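Conserved hypothetical protein NMB0706 (Neisseria meningitidis, PDB 1RV9) is of unknown function but belongs to the YfiH (DUF152) family, long labelled polyphenol laccases, and may be a purine-nucleoside enzyme. Local coordinates at residues Asn27-Ile32 against Leu251-Gly256; Gln69-Pro74 against Lys108-Val113; Ala167-Ala172 against Thr226-Leu231. One frame throughout, in Å; residues are numbered along the deposited sequence.

Interaction 1. Residues Asn27-Ile32 against Leu251-Gly256; sequences NVKTLI and LIWLDG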
ATOM      1  N   ASN A  27      17.442   1.522 -10.704  1.00  8.61           N
ATOM      2  CA  ASN A  27      16.777   2.803 -10.909  1.00 10.96           C
ATOM      3  C   ASN A  27      15.367   2.831 -10.336  1.00 11.10           C
ATOM      4  O   ASN A  27      14.625   3.794 -10.536  1.00 12.69           O
ATOM      5  CB  ASN A  27      16.764   3.161 -12.394  1.00 11.54           C
ATOM      6  CG  ASN A  27      15.931   2.210 -13.214  1.00 11.54           C
ATOM      7  OD1 ASN A  27      15.880   1.009 -12.939  1.00 11.74           O
ATOM      8  ND2 ASN A  27      15.282   2.740 -14.245  1.00 15.19           N
ATOM      9  N   VAL A  28      14.993   1.764  -9.636  1.00  9.50           N
ATOM     10  CA  VAL A  28      13.685   1.704  -9.000  1.00  8.33           C
ATOM     11  C   VAL A  28      13.927   1.902  -7.514  1.00  8.58           C
ATOM     12  O   VAL A  28      14.530   1.057  -6.849  1.00  9.18           O
ATOM     13  CB  VAL A  28      12.977   0.356  -9.243  1.00  8.06           C
ATOM     14  CG1 VAL A  28      11.722   0.260  -8.373  1.00  7.35           C
ATOM     15  CG2 VAL A  28      12.589   0.243 -10.708  1.00  8.16           C
ATOM     16  N   LYS A  29      13.472   3.042  -7.007  1.00  8.43           N
ATOM     17  CA  LYS A  29      13.646   3.387  -5.609  1.00  8.25           C
ATOM     18  C   LYS A  29      12.342   3.263  -4.846  1.00  7.22           C
ATOM     19  O   LYS A  29      11.266   3.507  -5.395  1.00  7.12           O
ATOM     20  CB  LYS A  29      14.158   4.822  -5.488  1.00 10.38           C
ATOM     21  CG  LYS A  29      15.433   5.098  -6.266  1.00 13.70           C
ATOM     22  CD  LYS A  29      16.569   4.234  -5.769  1.00 15.11           C
ATOM     23  CE  LYS A  29      17.865   4.582  -6.477  1.00 17.85           C
ATOM     24  NZ  LYS A  29      18.992   3.766  -5.957  1.00 20.70           N
ATOM     25  N   THR A  30      12.444   2.884  -3.577  1.00  8.34           N
ATOM     26  CA  THR A  30      11.268   2.758  -2.733  1.00  8.00           C
ATOM     27  C   THR A  30      11.521   3.367  -1.361  1.00  9.12           C
ATOM     28  O   THR A  30      12.661   3.481  -0.907  1.00  9.24           O
ATOM     29  CB  THR A  30      10.845   1.281  -2.517  1.00  9.44           C
ATOM     30  OG1 THR A  30      11.910   0.557  -1.886  1.00  9.52           O
ATOM     31  CG2 THR A  30      10.489   0.625  -3.835  1.00  8.63           C
ATOM     32  N   LEU A  31      10.440   3.767  -0.713  1.00  7.56           N
ATOM     33  CA  LEU A  31      10.530   4.321   0.624  1.00  7.84           C
ATOM     34  C   LEU A  31       9.302   3.825   1.361  1.00  8.38           C
ATOM     35  O   LEU A  31       8.171   4.148   0.989  1.00  8.63           O
ATOM     36  CB  LEU A  31      10.544   5.853   0.597  1.00  9.21           C
ATOM     37  CG  LEU A  31      10.818   6.506   1.957  1.00 10.84           C
ATOM     38  CD1 LEU A  31      12.265   6.250   2.350  1.00 13.63           C
ATOM     39  CD2 LEU A  31      10.550   8.002   1.890  1.00 12.17           C
ATOM     40  N   ILE A  32       9.532   3.007   2.379  1.00  7.31           N
ATOM     41  CA  ILE A  32       8.463   2.465   3.204  1.00  9.17           C
ATOM     42  C   ILE A  32       8.616   3.214   4.517  1.00  9.32           C
ATOM     43  O   ILE A  32       9.487   2.888   5.317  1.00 10.20           O
ATOM     44  CB  ILE A  32       8.658   0.953   3.443  1.00  9.98           C
ATOM     45  CG1 ILE A  32       8.708   0.217   2.098  1.00 13.07           C
ATOM     46  CG2 ILE A  32       7.540   0.410   4.328  1.00 10.96           C
ATOM     47  CD1 ILE A  32       7.462   0.380   1.247  1.00 14.28           C
ATOM     48  N   LEU A 251       6.107   4.349  -0.933  1.00  4.70           N
ATOM     49  CA  LEU A 251       6.407   5.121  -2.131  1.00  4.67           C
ATOM     50  C   LEU A 251       7.363   4.399  -3.056  1.00  5.07           C
ATOM     51  O   LEU A 251       8.200   3.611  -2.617  1.00  5.47           O
ATOM     52  CB  LEU A 251       7.027   6.472  -1.751  1.00  6.91           C
ATOM     53  CG  LEU A 251       6.256   7.407  -0.818  1.00  9.32           C
ATOM     54  CD1 LEU A 251       6.371   6.918   0.618  1.00 11.96           C
ATOM     55  CD2 LEU A 251       6.836   8.812  -0.939  1.00 11.07           C
ATOM     56  N   ILE A 252       7.237   4.693  -4.342  1.00  4.81           N
ATOM     57  CA  ILE A 252       8.107   4.099  -5.342  1.00  5.55           C
ATOM     58  C   ILE A 252       8.296   5.091  -6.481  1.00  5.92           C
ATOM     59  O   ILE A 252       7.378   5.828  -6.846  1.00  5.95           O
ATOM     60  CB  ILE A 252       7.522   2.759  -5.871  1.00  5.73           C
ATOM     61  CG1 ILE A 252       8.526   2.086  -6.807  1.00  6.19           C
ATOM     62  CG2 ILE A 252       6.193   2.998  -6.584  1.00  6.20           C
ATOM     63  CD1 ILE A 252       8.162   0.650  -7.133  1.00  6.25           C
ATOM     64  N   TRP A 253       9.507   5.136  -7.020  1.00  6.31           N
ATOM     65  CA  TRP A 253       9.781   6.035  -8.124  1.00  6.21           C
ATOM     66  C   TRP A 253      10.958   5.556  -8.943  1.00  6.68           C
ATOM     67  O   TRP A 253      11.714   4.682  -8.515  1.00  6.80           O
ATOM     68  CB  TRP A 253      10.041   7.460  -7.608  1.00  6.97           C
ATOM     69  CG  TRP A 253      11.273   7.637  -6.746  1.00  6.98           C
ATOM     70  CD1 TRP A 253      12.498   8.098  -7.143  1.00  6.97           C
ATOM     71  CD2 TRP A 253      11.369   7.407  -5.336  1.00  5.99           C
ATOM     72  NE1 TRP A 253      13.350   8.174  -6.064  1.00  6.89           N
ATOM     73  CE2 TRP A 253      12.683   7.753  -4.943  1.00  6.31           C
ATOM     74  CE3 TRP A 253      10.475   6.937  -4.366  1.00  7.22           C
ATOM     75  CZ2 TRP A 253      13.119   7.652  -3.616  1.00  7.62           C
ATOM     76  CZ3 TRP A 253      10.908   6.835  -3.046  1.00  6.70           C
ATOM     77  CH2 TRP A 253      12.222   7.189  -2.686  1.00  8.37           C
ATOM     78  N   LEU A 254      11.070   6.111 -10.142  1.00  7.46           N
ATOM     79  CA  LEU A 254      12.165   5.797 -11.045  1.00  8.55           C
ATOM     80  C   LEU A 254      13.196   6.900 -10.868  1.00 11.98           C
ATOM     81  O   LEU A 254      12.855   8.083 -10.812  1.00 11.09           O
ATOM     82  CB  LEU A 254      11.678   5.777 -12.494  1.00  9.22           C
ATOM     83  CG  LEU A 254      10.745   4.631 -12.871  1.00 10.36           C
ATOM     84  CD1 LEU A 254      10.057   4.946 -14.193  1.00 10.68           C
ATOM     85  CD2 LEU A 254      11.548   3.330 -12.963  1.00  9.51           C
ATOM     86  N   ASP A 255      14.455   6.502 -10.755  1.00 14.06           N
ATOM     87  CA  ASP A 255      15.550   7.445 -10.599  1.00 18.53           C
ATOM     88  C   ASP A 255      16.658   6.972 -11.521  1.00 21.93           C
ATOM     89  O   ASP A 255      17.585   6.283 -11.095  1.00 21.94           O
ATOM     90  CB  ASP A 255      16.033   7.474  -9.147  1.00 19.91           C
ATOM     91  CG  ASP A 255      17.323   8.253  -8.976  1.00 22.24           C
ATOM     92  OD1 ASP A 255      17.528   9.227  -9.727  1.00 23.26           O
ATOM     93  OD2 ASP A 255      18.124   7.898  -8.085  1.00 25.33           O
ATOM     94  N   GLY A 256      16.538   7.328 -12.795  1.00 24.28           N
ATOM     95  CA  GLY A 256      17.533   6.922 -13.766  1.00 27.43           C
ATOM     96  C   GLY A 256      16.962   6.782 -15.163  1.00 29.50           C
ATOM     97  O   GLY A 256      17.560   7.337 -16.110  1.00 31.84           O
TER
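Two neighbouring antiparallel strands of the mixed five-stranded sheet meet here, Val28-Ile32 running against Leu251-Leu254 with their directions 162° apart, pairing a strand near the start of the modelled chain with the one that ends it. Lys29 with Trp253 and Leu31 with Leu251 are hydrogen-bonded pairs; Val28 with Leu254 and Thr30 with Ile252 are non-hydrogen-bonded ones. Lys29 N reaches Trp253 O at 2.8 Å, nearly along the C=O axis, whereas Leu31 N approaches Leu251 O from above the carbonyl plane. The two faces of the pair differ. On one, Val28 CG1 meets Ile252 CD1 at 3.8 Å, and the side chains of Thr30 and Ile252 lie alongside each other against Leu122 of strand 119-125; Thr30 OG1 bonds to the backbone of Ala20. On the other, Lys29 shows how a long side chain can serve an aromatic neighbour with its root and leave with its tip. Lys29 CB sits over the indole face, 3.6 Å from the centroid of the five-membered ring of Trp253, a CH-pi contact. CG, anti to the carbonyl carbon, passes NE1 of Trp253 and CB of Asp255. The Lys29 side chain bends at chi2 (-61°), bringing Lys29 CE to 3.7 Å from Asp255 OD2, and NZ makes a weak hydrogen bond to Ala26 O. The indole, placed by a chi1 of 65° between its own backbone N and carbonyl carbon, lies across strand 28-32, with Lys29 CB and Thr30 N over one face, and receives Leu31 at its edge, with Leu31 CB 3.8 Å from Trp253 CZ3.

Interaction 2. Residues Gln69-Pro74 against Lys108-Val113; sequences QQVGLP and KVACAV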
ATOM      1  N   GLN A  69      11.830  15.516   1.253  1.00 16.56           N
ATOM      2  CA  GLN A  69      13.273  15.720   1.365  1.00 18.26           C
ATOM      3  C   GLN A  69      13.998  14.406   1.117  1.00 17.85           C
ATOM      4  O   GLN A  69      15.060  14.376   0.494  1.00 18.81           O
ATOM      5  CB  GLN A  69      13.637  16.238   2.759  1.00 20.24           C
ATOM      6  CG  GLN A  69      13.171  17.652   3.041  1.00 25.48           C
ATOM      7  CD  GLN A  69      13.777  18.660   2.086  1.00 27.92           C
ATOM      8  OE1 GLN A  69      14.999  18.791   1.995  1.00 29.73           O
ATOM      9  NE2 GLN A  69      12.923  19.381   1.366  1.00 29.89           N
ATOM     10  N   GLN A  70      13.418  13.319   1.616  1.00 15.94           N
ATOM     11  CA  GLN A  70      13.997  11.994   1.447  1.00 16.83           C
ATOM     12  C   GLN A  70      13.866  11.504   0.011  1.00 15.45           C
ATOM     13  O   GLN A  70      14.795  10.923  -0.545  1.00 18.01           O
ATOM     14  CB  GLN A  70      13.313  10.993   2.382  1.00 18.79           C
ATOM     15  CG  GLN A  70      13.699  11.117   3.846  1.00 23.86           C
ATOM     16  CD  GLN A  70      15.167  10.819   4.081  1.00 23.74           C
ATOM     17  OE1 GLN A  70      15.687   9.806   3.615  1.00 25.61           O
ATOM     18  NE2 GLN A  70      15.842  11.697   4.815  1.00 26.78           N
ATOM     19  N   VAL A  71      12.708  11.752  -0.588  1.00 13.13           N
ATOM     20  CA  VAL A  71      12.438  11.311  -1.953  1.00 11.47           C
ATOM     21  C   VAL A  71      13.153  12.125  -3.025  1.00 12.08           C
ATOM     22  O   VAL A  71      13.776  11.563  -3.927  1.00 12.68           O
ATOM     23  CB  VAL A  71      10.926  11.334  -2.238  1.00 10.24           C
ATOM     24  CG1 VAL A  71      10.648  10.846  -3.656  1.00 10.58           C
ATOM     25  CG2 VAL A  71      10.201  10.462  -1.221  1.00 11.68           C
ATOM     26  N   GLY A  72      13.058  13.449  -2.933  1.00 11.44           N
ATOM     27  CA  GLY A  72      13.706  14.299  -3.917  1.00 11.65           C
ATOM     28  C   GLY A  72      12.829  14.567  -5.125  1.00 11.61           C
ATOM     29  O   GLY A  72      13.288  15.110  -6.129  1.00 12.51           O
ATOM     30  N   LEU A  73      11.563  14.171  -5.027  1.00 10.30           N
ATOM     31  CA  LEU A  73      10.584  14.361  -6.097  1.00  8.82           C
ATOM     32  C   LEU A  73       9.223  14.645  -5.484  1.00  9.59           C
ATOM     33  O   LEU A  73       8.979  14.316  -4.323  1.00 10.66           O
ATOM     34  CB  LEU A  73      10.433  13.087  -6.942  1.00 10.71           C
ATOM     35  CG  LEU A  73      11.528  12.585  -7.877  1.00 10.86           C
ATOM     36  CD1 LEU A  73      11.144  11.195  -8.384  1.00  9.84           C
ATOM     37  CD2 LEU A  73      11.698  13.551  -9.039  1.00  8.83           C
ATOM     38  N   PRO A  74       8.319  15.279  -6.249  1.00  8.94           N
ATOM     39  CA  PRO A  74       6.997  15.533  -5.675  1.00  9.34           C
ATOM     40  C   PRO A  74       6.327  14.165  -5.494  1.00  9.62           C
ATOM     41  O   PRO A  74       6.572  13.242  -6.276  1.00  8.48           O
ATOM     42  CB  PRO A  74       6.312  16.400  -6.735  1.00 10.23           C
ATOM     43  CG  PRO A  74       7.010  16.008  -8.013  1.00 10.89           C
ATOM     44  CD  PRO A  74       8.447  15.896  -7.583  1.00 10.18           C
ATOM     45  N   LYS A 108       9.381  11.467 -12.928  1.00  8.72           N
ATOM     46  CA  LYS A 108       9.170  12.862 -12.553  1.00  9.22           C
ATOM     47  C   LYS A 108       8.249  13.032 -11.352  1.00  8.76           C
ATOM     48  O   LYS A 108       7.866  14.147 -11.003  1.00  8.75           O
ATOM     49  CB  LYS A 108       8.601  13.629 -13.748  1.00 11.88           C
ATOM     50  CG  LYS A 108       9.538  13.658 -14.945  1.00 13.18           C
ATOM     51  CD  LYS A 108       8.903  14.379 -16.119  1.00 16.39           C
ATOM     52  CE  LYS A 108       9.866  14.455 -17.290  1.00 18.67           C
ATOM     53  NZ  LYS A 108      11.099  15.205 -16.925  1.00 21.37           N
ATOM     54  N   VAL A 109       7.915  11.923 -10.707  1.00  7.16           N
ATOM     55  CA  VAL A 109       7.020  11.961  -9.561  1.00  7.68           C
ATOM     56  C   VAL A 109       7.092  10.615  -8.857  1.00  7.30           C
ATOM     57  O   VAL A 109       7.451   9.613  -9.472  1.00  7.52           O
ATOM     58  CB  VAL A 109       5.563  12.222 -10.037  1.00  8.51           C
ATOM     59  CG1 VAL A 109       5.134  11.124 -11.008  1.00  9.39           C
ATOM     60  CG2 VAL A 109       4.611  12.298  -8.851  1.00  9.13           C
ATOM     61  N   ALA A 110       6.773  10.598  -7.568  1.00  6.60           N
ATOM     62  CA  ALA A 110       6.768   9.351  -6.814  1.00  6.62           C
ATOM     63  C   ALA A 110       5.331   8.890  -6.610  1.00  6.53           C
ATOM     64  O   ALA A 110       4.445   9.696  -6.294  1.00  6.72           O
ATOM     65  CB  ALA A 110       7.446   9.551  -5.456  1.00  5.49           C
ATOM     66  N   CYS A 111       5.095   7.596  -6.819  1.00  6.40           N
ATOM     67  CA  CYS A 111       3.776   7.016  -6.608  1.00  6.01           C
ATOM     68  C   CYS A 111       3.717   6.698  -5.126  1.00  6.32           C
ATOM     69  O   CYS A 111       4.719   6.281  -4.541  1.00  7.35           O
ATOM     70  CB  CYS A 111       3.612   5.720  -7.398  1.00  6.46           C
ATOM     71  SG  CYS A 111       3.714   5.918  -9.181  1.00  8.48           S
ATOM     72  N   ALA A 112       2.553   6.881  -4.512  1.00  6.62           N
ATOM     73  CA  ALA A 112       2.439   6.623  -3.090  1.00  6.75           C
ATOM     74  C   ALA A 112       1.037   6.274  -2.637  1.00  5.56           C
ATOM     75  O   ALA A 112       0.049   6.743  -3.201  1.00  6.89           O
ATOM     76  CB  ALA A 112       2.926   7.841  -2.310  1.00 10.74           C
ATOM     77  N   VAL A 113       0.969   5.420  -1.623  1.00  5.80           N
ATOM     78  CA  VAL A 113      -0.294   5.046  -1.006  1.00  5.88           C
ATOM     79  C   VAL A 113      -0.077   5.125   0.503  1.00  6.84           C
ATOM     80  O   VAL A 113       1.006   4.803   1.005  1.00  6.58           O
ATOM     81  CB  VAL A 113      -0.770   3.629  -1.423  1.00  8.50           C
ATOM     82  CG1 VAL A 113      -1.147   3.637  -2.896  1.00  6.87           C
ATOM     83  CG2 VAL A 113       0.303   2.600  -1.148  1.00  8.81           C
TER
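Where helix 57-71 ends, Gly72 leaves helical geometry with a positive phi (88°) and turns the chain toward Val109 and Ala110. The close-set part of this contact is formed by the buried Val71, Val109 and Ala110. Val71, in the last turn of the helix, directs CG1, anti to its backbone N, onto the methyl of Ala110, with Val71 CG1 and Ala110 CB 3.9 Å apart; Leu251 of strand 248-254 also packs on this valine. Next to it the backbone of Ala110 is gripped: Ala110 N donates to Pro74 O at 2.9 Å, with an N-H...O angle of 165° and nearly along the C=O axis. The same carbonyl oxygen is flanked by Val109, with Val109 CG2 3.4 Å from Pro74 O. Leu73 bridges to the looser side. Leu73 CD1 lies 4.0 Å from Val109 N, a buried amide that has no polar partner, and Leu73 CD2 is 4.2 Å from Lys108 C. Toward solvent, Pro74 CG comes 3.6 Å from Lys108 O, while the Lys108 side chain starts away from the contact and belongs to an exposed residue. The bond from Ala110 to Pro74 continues in backbone pairing of Ala110 with Ala76: the helix ends at a positive-phi glycine and the chain enters strand 75-76, which lies parallel to 110-115 at one end of the mixed five-stranded sheet.

Interaction 3. Residues Ala167-Ala172 against Thr226-Leu231; sequences AISADA and THCTVL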
ATOM      1  N   ALA A 167       1.298  -4.407   6.502  1.00  8.27           N
ATOM      2  CA  ALA A 167      -0.152  -4.436   6.660  1.00  8.71           C
ATOM      3  C   ALA A 167      -0.513  -5.212   7.915  1.00  9.76           C
ATOM      4  O   ALA A 167       0.362  -5.721   8.620  1.00  9.39           O
ATOM      5  CB  ALA A 167      -0.801  -5.093   5.440  1.00  7.46           C
ATOM      6  N   ILE A 168      -1.806  -5.295   8.199  1.00  9.48           N
ATOM      7  CA  ILE A 168      -2.259  -6.039   9.360  1.00 10.03           C
ATOM      8  C   ILE A 168      -2.162  -7.510   8.963  1.00 10.85           C
ATOM      9  O   ILE A 168      -2.599  -7.897   7.873  1.00 10.66           O
ATOM     10  CB  ILE A 168      -3.713  -5.653   9.730  1.00  9.64           C
ATOM     11  CG1 ILE A 168      -4.153  -6.415  10.980  1.00  8.05           C
ATOM     12  CG2 ILE A 168      -4.650  -5.918   8.551  1.00 10.43           C
ATOM     13  CD1 ILE A 168      -5.457  -5.913  11.568  1.00  9.50           C
ATOM     14  N   SER A 169      -1.564  -8.324   9.829  1.00 11.40           N
ATOM     15  CA  SER A 169      -1.399  -9.739   9.527  1.00 12.29           C
ATOM     16  C   SER A 169      -2.633 -10.559   9.879  1.00 12.08           C
ATOM     17  O   SER A 169      -3.498 -10.116  10.632  1.00 11.56           O
ATOM     18  CB  SER A 169      -0.181 -10.300  10.264  1.00 13.69           C
ATOM     19  OG  SER A 169      -0.440 -10.430  11.647  1.00 12.65           O
ATOM     20  N   ALA A 170      -2.696 -11.765   9.326  1.00 13.45           N
ATOM     21  CA  ALA A 170      -3.817 -12.668   9.547  1.00 15.53           C
ATOM     22  C   ALA A 170      -4.199 -12.784  11.018  1.00 17.07           C
ATOM     23  O   ALA A 170      -5.377 -12.694  11.373  1.00 17.69           O
ATOM     24  CB  ALA A 170      -3.482 -14.042   8.983  1.00 15.92           C
ATOM     25  N   ASP A 171      -3.199 -12.974  11.870  1.00 17.20           N
ATOM     26  CA  ASP A 171      -3.434 -13.117  13.303  1.00 19.42           C
ATOM     27  C   ASP A 171      -4.272 -12.009  13.922  1.00 18.32           C
ATOM     28  O   ASP A 171      -5.013 -12.244  14.878  1.00 19.37           O
ATOM     29  CB  ASP A 171      -2.101 -13.199  14.047  1.00 23.28           C
ATOM     30  CG  ASP A 171      -1.426 -14.540  13.883  1.00 27.58           C
ATOM     31  OD1 ASP A 171      -2.051 -15.562  14.239  1.00 30.50           O
ATOM     32  OD2 ASP A 171      -0.273 -14.572  13.405  1.00 30.55           O
ATOM     33  N   ALA A 172      -4.169 -10.803  13.375  1.00 15.66           N
ATOM     34  CA  ALA A 172      -4.897  -9.668  13.922  1.00 15.14           C
ATOM     35  C   ALA A 172      -6.076  -9.167  13.098  1.00 14.20           C
ATOM     36  O   ALA A 172      -6.858  -8.347  13.581  1.00 14.16           O
ATOM     37  CB  ALA A 172      -3.923  -8.516  14.169  1.00 13.95           C
ATOM     38  N   THR A 226       6.002  -9.507   5.454  1.00 15.96           N
ATOM     39  CA  THR A 226       6.556 -10.064   6.685  1.00 17.48           C
ATOM     40  C   THR A 226       6.168  -9.311   7.956  1.00 17.10           C
ATOM     41  O   THR A 226       6.371  -9.813   9.063  1.00 19.31           O
ATOM     42  CB  THR A 226       8.089 -10.097   6.627  1.00 18.86           C
ATOM     43  OG1 THR A 226       8.587  -8.758   6.507  1.00 19.88           O
ATOM     44  CG2 THR A 226       8.561 -10.916   5.438  1.00 20.14           C
ATOM     45  N   HIS A 227       5.613  -8.115   7.805  1.00 14.43           N
ATOM     46  CA  HIS A 227       5.232  -7.305   8.959  1.00 13.37           C
ATOM     47  C   HIS A 227       3.777  -7.451   9.383  1.00 12.67           C
ATOM     48  O   HIS A 227       2.954  -8.029   8.672  1.00 11.83           O
ATOM     49  CB  HIS A 227       5.466  -5.823   8.654  1.00 14.37           C
ATOM     50  CG  HIS A 227       6.895  -5.462   8.398  1.00 16.31           C
ATOM     51  ND1 HIS A 227       7.798  -5.231   9.412  1.00 16.18           N
ATOM     52  CD2 HIS A 227       7.568  -5.258   7.241  1.00 17.07           C
ATOM     53  CE1 HIS A 227       8.966  -4.895   8.891  1.00 16.34           C
ATOM     54  NE2 HIS A 227       8.853  -4.905   7.575  1.00 17.03           N
ATOM     55  N   CYS A 228       3.487  -6.929  10.570  1.00 11.52           N
ATOM     56  CA  CYS A 228       2.131  -6.874  11.098  1.00 11.01           C
ATOM     57  C   CYS A 228       2.058  -5.495  11.725  1.00 12.12           C
ATOM     58  O   CYS A 228       2.755  -5.202  12.697  1.00 12.23           O
ATOM     59  CB  CYS A 228       1.847  -7.918  12.177  1.00 12.71           C
ATOM     60  SG  CYS A 228       0.166  -7.684  12.849  1.00 12.71           S
ATOM     61  N   THR A 229       1.229  -4.636  11.151  1.00  9.88           N
ATOM     62  CA  THR A 229       1.086  -3.283  11.655  1.00 10.34           C
ATOM     63  C   THR A 229       0.545  -3.242  13.082  1.00 10.84           C
ATOM     64  O   THR A 229       0.825  -2.306  13.827  1.00 12.34           O
ATOM     65  CB  THR A 229       0.170  -2.463  10.740  1.00  9.66           C
ATOM     66  OG1 THR A 229      -1.056  -3.175  10.528  1.00 10.03           O
ATOM     67  CG2 THR A 229       0.844  -2.222   9.400  1.00  9.21           C
ATOM     68  N   VAL A 230      -0.222  -4.257  13.470  1.00 11.73           N
ATOM     69  CA  VAL A 230      -0.778  -4.291  14.819  1.00 12.21           C
ATOM     70  C   VAL A 230       0.281  -4.664  15.857  1.00 13.60           C
ATOM     71  O   VAL A 230       0.421  -3.997  16.883  1.00 13.07           O
ATOM     72  CB  VAL A 230      -1.956  -5.289  14.916  1.00 11.80           C
ATOM     73  CG1 VAL A 230      -2.375  -5.472  16.368  1.00 11.77           C
ATOM     74  CG2 VAL A 230      -3.130  -4.776  14.101  1.00 12.79           C
ATOM     75  N   LEU A 231       1.033  -5.723  15.579  1.00 13.50           N
ATOM     76  CA  LEU A 231       2.068  -6.188  16.495  1.00 15.20           C
ATOM     77  C   LEU A 231       3.252  -5.234  16.649  1.00 15.47           C
ATOM     78  O   LEU A 231       3.762  -5.045  17.752  1.00 15.47           O
ATOM     79  CB  LEU A 231       2.573  -7.566  16.050  1.00 16.04           C
ATOM     80  CG  LEU A 231       3.686  -8.212  16.883  1.00 18.50           C
ATOM     81  CD1 LEU A 231       3.230  -8.365  18.326  1.00 20.05           C
ATOM     82  CD2 LEU A 231       4.041  -9.570  16.292  1.00 19.98           C
TER
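Hydrogen bonds join the two loops at neighbouring points. Thr229 N donates to Ala167 O at 2.9 Å, but from well above the carbonyl plane, 54° out of it, and Cys228 CA adds a CA-H...O contact to the same oxygen. The second bond uses sulfur: Ser169 N points at Cys228 SG over 3.5 Å, with an angle of 161° at the hydrogen. Leu231 N donates to Cys228 SG as well, also at 3.5 Å, so two backbone amides, one from each loop, converge on a thiol that lies anti to its own backbone N (chi1 176°). Ser169 OG stands 3.1 Å from Cys228 SG. In the fold these are the connections that follow strands 160-164 and 221-224, parallel neighbours at one side of the mixed six-stranded sheet; the contact thus ties together the two chain runs leaving adjacent strands. The methyl of Ala167 also lies near, without touching, Cys118 and His135, possibly part of the functional site. Apolar contacts centre on Val230. Val230 CG2 meets Ile168 CD1 at 3.6 Å, the two side chains lying alongside and pointing the same way, and Ala172 CB approaches Val230 CG2 at 3.8 Å. Polar partners bind the 226-231 loop to its surroundings. Thr229 OG1 bonds to Asp117 OD1, His227 ND1 and Cys228 N bond to the two carboxylate oxygens of Glu232, and Arg241 NH1 donates to the carbonyl oxygens of both Thr229 and Val230.

Of the contacting segments, 27-32 is met first from the N terminus, and its partner 251-256 comes last, so interaction 1 closes a loop holding nearly the whole chain. Interactions 2 and 3 are both nested inside that loop, in series with each other. Interaction 2 closes first, joining the end of helix 57-71 to strand 110-115, which is the sheet neighbour of 248-254. The two contacts touch there: Ile252 O and Cys111 N probably share a hydrogen bond, and Leu73 packs on Trp253. Interaction 3 closes later, between the loops that follow strands 160-164 and 221-224, its centre about 24 Å from that of interaction 1 and about 26 Å from that of interaction 2.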